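Local structure of putative Fe-S biosynthesis protein (Lactobacillus salivarius, 2P2E) at residues S22-G33 with L45-K56; Y84-N94 with L102-A113. The protein is of unknown function but belongs to the iron-sulphur cluster biosynthesis family and may therefore take part in Fe-S cluster assembly. All blocks are in the same frame, centred on the assembly; numbering follows the deposited sequence.

Contact 1 of 2, residues S22-G33 with L45-K56; sequences SNAVLLLDFDDG and LNSDFRILVVSK
Asp31 meets Arg50 and the backbone of Asp48 beside the Phe30-Phe49 pair of strands 24-30 and 49-55. Asp31 N bonds to Asp48 O at 2.8 Å, and Asp31 OD2 lies 3.7 Å above the centre of the Arg50 guanidinium. Asp31 OD1 makes a long salt bridge to Arg50 NH2 (3.7 Å), well out of the guanidinium plane and by charge alone; Leu52 CG approaches the opposite face. At the edge, in plane, Asp29 OD2 takes both Arg50 NE (2.8 Å) and Arg50 NH2 (3.1 Å). Asp29 OD1 is held by Tyr64 and Arg50 NH1 by Val42 O, which would steady the buried salt-bridge network. Leu27 exchanges backbone bonds with Leu52, CB facing CB, and Leu27 CD1 meets Val54 CG1 at 4.0 Å, the Leu27 and Val54 side chains crossing at about a right angle. At the other end Lys56, extended beyond CG, lays CG against Val25 CG2 (3.6 Å) and carries NZ to Ser22 O, 2.7 Å away, nearly along the C=O axis. On the Leu28 face, the Phe30 edge meets the Phe49 face, planes 63° apart. Paired at 150°, the strands form a long-looped antiparallel beta hairpin within the mixed sheet of this beta-barrel protein.

Contact 2 of 2, residues Y84-N94 with L102-A113; sequences YMDDNMKISLN and LTGDNSGELMPA
Lys90 and Thr103 form a hydrogen-bonded antiparallel pair between strands 88-93 and 102-104, whose axes come within 4.5 Å at 154°, flanked by the non-hydrogen-bonded pairs Met89 with Gly104 and Ile91 with Leu102. Asp105 N extends the ladder to Asn88 O. Asp86, just ahead of the strand, turns its carboxylate into the turn after Gly104. Asp86 OD2 is gripped from opposite faces of the carboxylate plane, by Ser107 OG at 2.9 Å and by Asn106 N at 3.0 Å, while Ser107 N adds a weak third bond. Asp86 OD2 also lies 3.6 Å from Gly104 C, in the place that a side chain on residue 104 would occupy. These strands make one beta hairpin, and residues 105-107 turn the chain into the next strand, where Leu110 and Met111 both face Leu102 in a classic beta bulge and share its carbonyl oxygen. At the start of the turn, Asn88 ND2 reaches Asp105 OD2 at 2.7 Å on the syn side but 35° out of the carboxylate plane. On the buried side, CG anti to the carbonyl carbon and a trans chi2 (172°) carry SE of the selenomethionine Met89 to 3.8 Å from Leu110 CD1, and the two side chains cross at about a right angle. Leu102 CD1 lies against Ile91 CG1 at 3.9 Å; Ile5 of strand 4-7 packs against both Met89 and Ile91. On the Lys90 face a water joins Thr103 OG1 and Ser92 OG, with a weak bond to Lys90 O. Farther along, Asn94 ND2 makes a weak bond of 3.4 Å to Pro112 O.

Contact 1 and contact 2 have centres about 16 Å apart and belong to the same mixed sheet, where strand 49-55 runs beside strand 108-118. The seam is largely apolar and aromatic. Phe49 is its hub: its O lies 3.3 Å from Met111 CE, its ring atom CE1 is 3.6 Å from Met85 CE, and its side chain also touches Leu102. Next to it, Phe30 stacks with Tyr84, so both aromatics of contact 1 meet the start of segment 84-94. Further along the same pair of strands, Ile51 bonds through its backbone to Ser115 and Gln117. Neither contact contains an identified metal or active site.

Contact 1 of 2, residues S22-G33 with L45-K56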
loop_
_atom_site.group_PDB
_atom_site.type_symbol
_atom_site.label_atom_id
_atom_site.label_comp_id
_atom_site.label_asym_id
_atom_site.label_seq_id
_atom_site.Cartn_x
_atom_site.Cartn_y
_atom_site.Cartn_z
ATOM N N SER A 22 9.703 -12.950 -4.922
ATOM C CA SER A 22 10.637 -12.182 -5.741
ATOM C C SER A 22 9.924 -11.472 -6.891
ATOM O O SER A 22 10.328 -10.389 -7.317
ATOM C CB SER A 22 11.697 -13.109 -6.339
ATOM O OG SER A 22 12.372 -13.825 -5.330
ATOM N N ASN A 23 8.862 -12.103 -7.383
ATOM C CA ASN A 23 8.090 -11.584 -8.502
ATOM C C ASN A 23 6.969 -10.647 -8.038
ATOM O O ASN A 23 6.109 -10.244 -8.833
ATOM C CB ASN A 23 7.493 -12.763 -9.282
ATOM C CG ASN A 23 7.439 -12.510 -10.778
ATOM O OD1 ASN A 23 6.356 -12.376 -11.371
ATOM N ND2 ASN A 23 8.615 -12.443 -11.403
ATOM N N ALA A 24 6.984 -10.295 -6.756
ATOM C CA ALA A 24 5.946 -9.431 -6.215
ATOM C C ALA A 24 6.379 -7.995 -5.925
ATOM O O ALA A 24 7.509 -7.744 -5.495
ATOM C CB ALA A 24 5.368 -10.054 -4.961
ATOM N N VAL A 25 5.443 -7.076 -6.156
ATOM C CA VAL A 25 5.621 -5.646 -5.950
ATOM C C VAL A 25 4.460 -5.124 -5.097
ATOM O O VAL A 25 3.321 -5.544 -5.256
ATOM C CB VAL A 25 5.635 -4.888 -7.308
ATOM C CG1 VAL A 25 5.649 -3.382 -7.084
ATOM C CG2 VAL A 25 6.843 -5.306 -8.117
ATOM N N LEU A 26 4.757 -4.209 -4.182
ATOM C CA LEU A 26 3.740 -3.639 -3.310
ATOM C C LEU A 26 3.306 -2.254 -3.744
ATOM O O LEU A 26 4.127 -1.426 -4.146
ATOM C CB LEU A 26 4.254 -3.565 -1.877
ATOM C CG LEU A 26 4.419 -4.907 -1.177
ATOM C CD1 LEU A 26 4.982 -4.704 0.196
ATOM C CD2 LEU A 26 3.078 -5.587 -1.092
ATOM N N LEU A 27 2.007 -2.006 -3.646
ATOM C CA LEU A 27 1.471 -0.719 -4.016
ATOM C C LEU A 27 0.612 -0.127 -2.913
ATOM O O LEU A 27 -0.198 -0.821 -2.297
ATOM C CB LEU A 27 0.619 -0.838 -5.271
ATOM C CG LEU A 27 1.199 -1.552 -6.483
ATOM C CD1 LEU A 27 0.135 -1.552 -7.566
ATOM C CD2 LEU A 27 2.465 -0.870 -6.968
ATOM N N LEU A 28 0.809 1.157 -2.653
ATOM C CA LEU A 28 -0.012 1.859 -1.686
ATOM C C LEU A 28 -0.970 2.569 -2.627
ATOM O O LEU A 28 -0.671 3.635 -3.158
ATOM C CB LEU A 28 0.808 2.867 -0.899
ATOM C CG LEU A 28 -0.004 3.688 0.097
ATOM C CD1 LEU A 28 -0.816 2.788 1.027
ATOM C CD2 LEU A 28 0.950 4.537 0.892
ATOM N N ASP A 29 -2.116 1.946 -2.849
ATOM C CA ASP A 29 -3.102 2.471 -3.766
ATOM C C ASP A 29 -4.121 3.423 -3.171
ATOM O O ASP A 29 -4.553 3.267 -2.034
ATOM C CB ASP A 29 -3.826 1.296 -4.439
ATOM C CG ASP A 29 -4.954 1.736 -5.348
ATOM O OD1 ASP A 29 -4.704 2.578 -6.237
ATOM O OD2 ASP A 29 -6.088 1.232 -5.182
ATOM N N PHE A 30 -4.476 4.434 -3.953
ATOM C CA PHE A 30 -5.503 5.377 -3.555
ATOM C C PHE A 30 -6.662 4.929 -4.443
ATOM O O PHE A 30 -6.661 5.138 -5.655
ATOM C CB PHE A 30 -5.098 6.814 -3.869
ATOM C CG PHE A 30 -5.968 7.824 -3.203
ATOM C CD1 PHE A 30 -6.076 7.848 -1.814
ATOM C CD2 PHE A 30 -6.720 8.719 -3.949
ATOM C CE1 PHE A 30 -6.928 8.740 -1.174
ATOM C CE2 PHE A 30 -7.576 9.618 -3.323
ATOM C CZ PHE A 30 -7.679 9.625 -1.930
ATOM N N ASP A 31 -7.629 4.274 -3.817
ATOM C CA ASP A 31 -8.784 3.715 -4.497
ATOM C C ASP A 31 -9.732 4.764 -5.033
ATOM O O ASP A 31 -10.705 5.100 -4.377
ATOM C CB ASP A 31 -9.530 2.806 -3.531
ATOM C CG ASP A 31 -10.437 1.855 -4.236
ATOM O OD1 ASP A 31 -10.578 2.001 -5.467
ATOM O OD2 ASP A 31 -11.006 0.965 -3.571
ATOM N N ASP A 32 -9.464 5.269 -6.229
ATOM C CA ASP A 32 -10.312 6.303 -6.813
ATOM C C ASP A 32 -10.721 5.976 -8.243
ATOM O O ASP A 32 -11.330 6.793 -8.933
ATOM C CB ASP A 32 -9.584 7.648 -6.781
ATOM C CG ASP A 32 -8.194 7.568 -7.380
ATOM O OD1 ASP A 32 -7.900 6.573 -8.073
ATOM O OD2 ASP A 32 -7.398 8.503 -7.166
ATOM N N GLY A 33 -10.381 4.776 -8.691
ATOM C CA GLY A 33 -10.742 4.387 -10.035
ATOM C C GLY A 33 -9.727 4.804 -11.076
ATOM O O GLY A 33 -9.841 4.420 -12.237
ATOM N N LEU A 45 -14.464 2.485 -4.826
ATOM C CA LEU A 45 -14.032 3.804 -5.253
ATOM C C LEU A 45 -14.346 4.925 -4.275
ATOM O O LEU A 45 -14.847 5.974 -4.674
ATOM C CB LEU A 45 -14.632 4.118 -6.622
ATOM C CG LEU A 45 -14.415 2.990 -7.638
ATOM C CD1 LEU A 45 -15.145 3.336 -8.920
ATOM C CD2 LEU A 45 -12.926 2.773 -7.911
ATOM N N ASN A 46 -14.048 4.721 -2.996
ATOM C CA ASN A 46 -14.305 5.754 -1.999
ATOM C C ASN A 46 -13.027 6.544 -1.700
ATOM O O ASN A 46 -12.874 7.136 -0.629
ATOM C CB ASN A 46 -14.838 5.121 -0.723
ATOM C CG ASN A 46 -13.856 4.163 -0.107
ATOM O OD1 ASN A 46 -13.405 3.206 -0.753
ATOM N ND2 ASN A 46 -13.509 4.408 1.160
ATOM N N SER A 47 -12.122 6.558 -2.673
ATOM C CA SER A 47 -10.855 7.259 -2.547
ATOM C C SER A 47 -10.241 7.048 -1.168
ATOM O O SER A 47 -10.117 7.975 -0.364
ATOM C CB SER A 47 -11.046 8.750 -2.839
ATOM O OG SER A 47 -12.109 9.276 -2.068
ATOM N N ASP A 48 -9.867 5.799 -0.906
ATOM C CA ASP A 48 -9.248 5.429 0.350
ATOM C C ASP A 48 -7.984 4.638 0.097
ATOM O O ASP A 48 -7.785 4.116 -0.995
ATOM C CB ASP A 48 -10.211 4.607 1.182
ATOM C CG ASP A 48 -10.622 5.324 2.424
ATOM O OD1 ASP A 48 -10.096 6.439 2.638
ATOM O OD2 ASP A 48 -11.459 4.782 3.184
ATOM N N PHE A 49 -7.133 4.549 1.110
ATOM C CA PHE A 49 -5.874 3.820 1.007
ATOM C C PHE A 49 -6.006 2.333 1.209
ATOM O O PHE A 49 -6.786 1.880 2.029
ATOM C CB PHE A 49 -4.888 4.333 2.040
ATOM C CG PHE A 49 -4.289 5.640 1.691
ATOM C CD1 PHE A 49 -3.424 5.746 0.619
ATOM C CD2 PHE A 49 -4.571 6.765 2.442
ATOM C CE1 PHE A 49 -2.842 6.963 0.298
ATOM C CE2 PHE A 49 -3.994 7.979 2.127
ATOM C CZ PHE A 49 -3.127 8.078 1.057
ATOM N N ARG A 50 -5.217 1.573 0.469
ATOM C CA ARG A 50 -5.228 0.130 0.600
ATOM C C ARG A 50 -3.952 -0.413 -0.026
ATOM O O ARG A 50 -3.342 0.243 -0.866
ATOM C CB ARG A 50 -6.445 -0.457 -0.101
ATOM C CG ARG A 50 -6.448 -0.190 -1.573
ATOM C CD ARG A 50 -7.523 -0.968 -2.287
ATOM N NE ARG A 50 -7.562 -0.599 -3.694
ATOM C CZ ARG A 50 -8.264 -1.245 -4.613
ATOM N NH1 ARG A 50 -8.990 -2.302 -4.278
ATOM N NH2 ARG A 50 -8.235 -0.839 -5.872
ATOM N N ILE A 51 -3.539 -1.603 0.389
ATOM C CA ILE A 51 -2.337 -2.212 -0.165
ATOM C C ILE A 51 -2.660 -3.215 -1.249
ATOM O O ILE A 51 -3.465 -4.119 -1.051
ATOM C CB ILE A 51 -1.521 -2.961 0.894
ATOM C CG1 ILE A 51 -1.240 -2.039 2.068
ATOM C CG2 ILE A 51 -0.216 -3.448 0.296
ATOM C CD1 ILE A 51 -0.644 -0.745 1.658
ATOM N N LEU A 52 -2.019 -3.052 -2.397
ATOM C CA LEU A 52 -2.219 -3.959 -3.511
ATOM C C LEU A 52 -0.918 -4.675 -3.783
ATOM O O LEU A 52 0.154 -4.080 -3.682
ATOM C CB LEU A 52 -2.607 -3.191 -4.773
ATOM C CG LEU A 52 -4.032 -2.710 -5.013
ATOM C CD1 LEU A 52 -4.629 -2.153 -3.733
ATOM C CD2 LEU A 52 -4.005 -1.657 -6.112
ATOM N N VAL A 53 -1.006 -5.954 -4.114
ATOM C CA VAL A 53 0.180 -6.708 -4.457
ATOM C C VAL A 53 -0.050 -7.247 -5.859
ATOM O O VAL A 53 -1.062 -7.891 -6.152
ATOM C CB VAL A 53 0.461 -7.841 -3.448
ATOM C CG1 VAL A 53 -0.801 -8.549 -3.117
ATOM C CG2 VAL A 53 1.482 -8.822 -4.021
ATOM N N VAL A 54 0.902 -6.927 -6.724
ATOM C CA VAL A 54 0.879 -7.319 -8.116
ATOM C C VAL A 54 2.173 -8.034 -8.430
ATOM O O VAL A 54 3.023 -8.192 -7.560
ATOM C CB VAL A 54 0.812 -6.088 -9.016
ATOM C CG1 VAL A 54 -0.457 -5.318 -8.754
ATOM C CG2 VAL A 54 2.021 -5.217 -8.757
ATOM N N SER A 55 2.312 -8.451 -9.688
ATOM C CA SER A 55 3.515 -9.124 -10.163
ATOM C C SER A 55 4.275 -8.132 -11.028
ATOM O O SER A 55 3.703 -7.175 -11.552
ATOM C CB SER A 55 3.159 -10.353 -10.996
ATOM O OG SER A 55 2.377 -11.269 -10.256
ATOM N N LYS A 56 5.568 -8.368 -11.188
ATOM C CA LYS A 56 6.391 -7.473 -11.975
ATOM C C LYS A 56 6.034 -7.479 -13.453
ATOM O O LYS A 56 6.662 -6.776 -14.240
ATOM C CB LYS A 56 7.861 -7.828 -11.770
ATOM C CG LYS A 56 8.278 -7.706 -10.312
ATOM C CD LYS A 56 9.751 -8.019 -10.092
ATOM C CE LYS A 56 10.159 -7.738 -8.649
ATOM N NZ LYS A 56 11.555 -8.212 -8.372
#

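Contact 2 of 2, residues Y84-N94 with L102-A113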
loop_
_atom_site.group_PDB
_atom_site.type_symbol
_atom_site.label_atom_id
_atom_site.label_comp_id
_atom_site.label_asym_id
_atom_site.label_seq_id
_atom_site.Cartn_x
_atom_site.Cartn_y
_atom_site.Cartn_z
ATOM N N TYR A 84 -2.240 13.176 -0.386
ATOM C CA TYR A 84 -3.034 12.605 0.689
ATOM C C TYR A 84 -2.175 11.877 1.706
ATOM O O TYR A 84 -2.682 11.316 2.677
ATOM C CB TYR A 84 -4.074 11.650 0.121
ATOM C CG TYR A 84 -5.092 12.348 -0.721
ATOM C CD1 TYR A 84 -5.832 13.406 -0.209
ATOM C CD2 TYR A 84 -5.310 11.967 -2.038
ATOM C CE1 TYR A 84 -6.766 14.073 -0.990
ATOM C CE2 TYR A 84 -6.247 12.629 -2.829
ATOM C CZ TYR A 84 -6.969 13.681 -2.302
ATOM O OH TYR A 84 -7.867 14.362 -3.093
HETATM N N MSE A 85 -0.868 11.905 1.495
HETATM C CA MSE A 85 0.028 11.215 2.396
HETATM C C MSE A 85 0.808 12.139 3.312
HETATM O O MSE A 85 0.618 13.349 3.319
HETATM C CB MSE A 85 0.984 10.340 1.584
HETATM C CG MSE A 85 0.276 9.325 0.701
HETATM SE SE MSE A 85 1.499 8.449 -0.539
HETATM C CE MSE A 85 0.207 7.388 -1.549
ATOM N N ASP A 86 1.699 11.528 4.078
ATOM C CA ASP A 86 2.560 12.209 5.038
ATOM C C ASP A 86 3.997 11.840 4.655
ATOM O O ASP A 86 4.232 10.786 4.056
ATOM C CB ASP A 86 2.254 11.670 6.425
ATOM C CG ASP A 86 2.330 12.715 7.479
ATOM O OD1 ASP A 86 3.441 13.258 7.667
ATOM O OD2 ASP A 86 1.281 12.983 8.115
ATOM N N ASP A 87 4.958 12.686 5.003
ATOM C CA ASP A 87 6.351 12.401 4.667
ATOM C C ASP A 87 6.908 11.199 5.419
ATOM O O ASP A 87 7.718 10.438 4.895
ATOM C CB ASP A 87 7.216 13.630 4.940
ATOM C CG ASP A 87 6.913 14.765 3.989
ATOM O OD1 ASP A 87 7.128 14.597 2.764
ATOM O OD2 ASP A 87 6.454 15.826 4.456
ATOM N N ASN A 88 6.464 11.030 6.652
ATOM C CA ASN A 88 6.926 9.918 7.447
ATOM C C ASN A 88 5.711 9.189 7.959
ATOM O O ASN A 88 5.042 9.659 8.876
ATOM C CB ASN A 88 7.752 10.427 8.616
ATOM C CG ASN A 88 8.658 9.362 9.185
ATOM O OD1 ASN A 88 9.461 8.765 8.464
ATOM N ND2 ASN A 88 8.541 9.115 10.483
HETATM N N MSE A 89 5.421 8.041 7.371
HETATM C CA MSE A 89 4.257 7.291 7.784
HETATM C C MSE A 89 4.591 5.984 8.445
HETATM O O MSE A 89 5.737 5.562 8.475
HETATM C CB MSE A 89 3.372 7.032 6.591
HETATM C CG MSE A 89 2.896 8.286 5.936
HETATM SE SE MSE A 89 2.002 7.852 4.294
HETATM C CE MSE A 89 3.549 7.668 3.151
ATOM N N LYS A 90 3.564 5.325 8.952
ATOM C CA LYS A 90 3.757 4.071 9.638
ATOM C C LYS A 90 2.639 3.083 9.385
ATOM O O LYS A 90 1.470 3.449 9.306
ATOM C CB LYS A 90 3.872 4.343 11.132
ATOM C CG LYS A 90 4.180 3.146 12.007
ATOM C CD LYS A 90 4.380 3.629 13.440
ATOM C CE LYS A 90 4.889 2.537 14.358
ATOM N NZ LYS A 90 5.165 3.044 15.749
ATOM N N ILE A 91 3.024 1.824 9.247
ATOM C CA ILE A 91 2.090 0.735 9.049
ATOM C C ILE A 91 2.266 -0.165 10.256
ATOM O O ILE A 91 3.355 -0.668 10.511
ATOM C CB ILE A 91 2.411 -0.044 7.775
ATOM C CG1 ILE A 91 2.202 0.871 6.566
ATOM C CG2 ILE A 91 1.551 -1.305 7.694
ATOM C CD1 ILE A 91 2.538 0.235 5.246
ATOM N N SER A 92 1.201 -0.338 11.021
ATOM C CA SER A 92 1.266 -1.180 12.200
ATOM C C SER A 92 0.125 -2.170 12.136
ATOM O O SER A 92 -0.655 -2.158 11.181
ATOM C CB SER A 92 1.154 -0.341 13.469
ATOM O OG SER A 92 -0.138 0.223 13.584
ATOM N N LEU A 93 0.035 -3.030 13.148
ATOM C CA LEU A 93 -1.023 -4.033 13.198
ATOM C C LEU A 93 -2.024 -3.725 14.308
ATOM O O LEU A 93 -1.649 -3.518 15.464
ATOM C CB LEU A 93 -0.428 -5.421 13.409
ATOM C CG LEU A 93 -1.465 -6.518 13.630
ATOM C CD1 LEU A 93 -2.377 -6.663 12.398
ATOM C CD2 LEU A 93 -0.741 -7.814 13.919
ATOM N N ASN A 94 -3.301 -3.683 13.942
ATOM C CA ASN A 94 -4.357 -3.404 14.900
ATOM C C ASN A 94 -4.408 -4.464 15.982
ATOM O O ASN A 94 -4.255 -5.668 15.717
ATOM C CB ASN A 94 -5.716 -3.332 14.202
ATOM C CG ASN A 94 -5.793 -2.197 13.211
ATOM O OD1 ASN A 94 -5.517 -1.050 13.546
ATOM N ND2 ASN A 94 -6.168 -2.510 11.984
ATOM N N LEU A 102 -2.578 2.571 8.965
ATOM C CA LEU A 102 -1.682 3.496 8.301
ATOM C C LEU A 102 -1.766 4.858 8.971
ATOM O O LEU A 102 -2.796 5.526 8.894
ATOM C CB LEU A 102 -2.055 3.642 6.827
ATOM C CG LEU A 102 -1.202 4.689 6.095
ATOM C CD1 LEU A 102 0.199 4.160 5.931
ATOM C CD2 LEU A 102 -1.800 5.034 4.740
ATOM N N THR A 103 -0.690 5.273 9.630
ATOM C CA THR A 103 -0.682 6.570 10.289
ATOM C C THR A 103 0.473 7.442 9.805
ATOM O O THR A 103 1.468 6.935 9.306
ATOM C CB THR A 103 -0.582 6.430 11.830
ATOM O OG1 THR A 103 0.608 5.714 12.174
ATOM C CG2 THR A 103 -1.807 5.701 12.383
ATOM N N GLY A 104 0.323 8.758 9.945
ATOM C CA GLY A 104 1.369 9.677 9.530
ATOM C C GLY A 104 1.814 10.570 10.679
ATOM O O GLY A 104 1.026 10.878 11.574
ATOM N N ASP A 105 3.075 10.990 10.666
ATOM C CA ASP A 105 3.606 11.846 11.732
ATOM C C ASP A 105 2.910 13.186 11.924
ATOM O O ASP A 105 2.942 13.756 13.019
ATOM C CB ASP A 105 5.080 12.154 11.501
ATOM C CG ASP A 105 5.964 10.985 11.781
ATOM O OD1 ASP A 105 5.447 9.922 12.198
ATOM O OD2 ASP A 105 7.186 11.143 11.581
ATOM N N ASN A 106 2.295 13.694 10.866
ATOM C CA ASN A 106 1.649 14.993 10.929
ATOM C C ASN A 106 0.137 14.944 10.742
ATOM O O ASN A 106 -0.551 15.902 11.071
ATOM C CB ASN A 106 2.293 15.885 9.869
ATOM C CG ASN A 106 3.819 15.872 9.957
ATOM O OD1 ASN A 106 4.527 15.831 8.936
ATOM N ND2 ASN A 106 4.336 15.907 11.187
ATOM N N SER A 107 -0.378 13.829 10.234
ATOM C CA SER A 107 -1.811 13.697 9.987
ATOM C C SER A 107 -2.502 12.756 10.967
ATOM O O SER A 107 -3.727 12.784 11.111
ATOM C CB SER A 107 -2.042 13.183 8.559
ATOM O OG SER A 107 -1.428 14.025 7.590
ATOM N N GLY A 108 -1.718 11.928 11.644
ATOM C CA GLY A 108 -2.297 10.979 12.571
ATOM C C GLY A 108 -2.803 9.816 11.744
ATOM O O GLY A 108 -2.178 9.451 10.744
ATOM N N GLU A 109 -3.931 9.236 12.140
ATOM C CA GLU A 109 -4.482 8.116 11.402
ATOM C C GLU A 109 -4.896 8.541 10.009
ATOM O O GLU A 109 -5.727 9.427 9.850
ATOM C CB GLU A 109 -5.693 7.528 12.125
ATOM C CG GLU A 109 -5.347 6.798 13.413
ATOM C CD GLU A 109 -6.414 5.793 13.794
ATOM O OE1 GLU A 109 -7.605 6.187 13.816
ATOM O OE2 GLU A 109 -6.063 4.617 14.067
ATOM N N LEU A 110 -4.305 7.910 8.999
ATOM C CA LEU A 110 -4.635 8.211 7.619
ATOM C C LEU A 110 -5.630 7.161 7.174
ATOM O O LEU A 110 -6.533 7.439 6.386
ATOM C CB LEU A 110 -3.380 8.148 6.746
ATOM C CG LEU A 110 -2.395 9.299 6.924
ATOM C CD1 LEU A 110 -1.083 8.972 6.248
ATOM C CD2 LEU A 110 -3.000 10.564 6.355
HETATM N N MSE A 111 -5.450 5.954 7.705
HETATM C CA MSE A 111 -6.309 4.817 7.398
HETATM C C MSE A 111 -6.301 3.825 8.553
HETATM O O MSE A 111 -5.423 2.977 8.643
HETATM C CB MSE A 111 -5.821 4.112 6.141
HETATM C CG MSE A 111 -6.632 2.883 5.825
HETATM SE SE MSE A 111 -8.485 3.358 5.434
HETATM C CE MSE A 111 -9.033 1.778 4.414
ATOM N N PRO A 112 -7.288 3.913 9.449
ATOM C CA PRO A 112 -7.351 2.996 10.596
ATOM C C PRO A 112 -7.455 1.506 10.288
ATOM O O PRO A 112 -7.031 0.681 11.089
ATOM C CB PRO A 112 -8.548 3.517 11.393
ATOM C CG PRO A 112 -9.397 4.189 10.353
ATOM C CD PRO A 112 -8.379 4.900 9.498
ATOM N N ALA A 113 -8.020 1.155 9.140
ATOM C CA ALA A 113 -8.151 -0.247 8.758
ATOM C C ALA A 113 -7.639 -0.428 7.330
ATOM O O ALA A 113 -8.395 -0.370 6.366
ATOM C CB ALA A 113 -9.600 -0.686 8.862
HETATM O O HOH W 1 0.527 2.588 11.868
#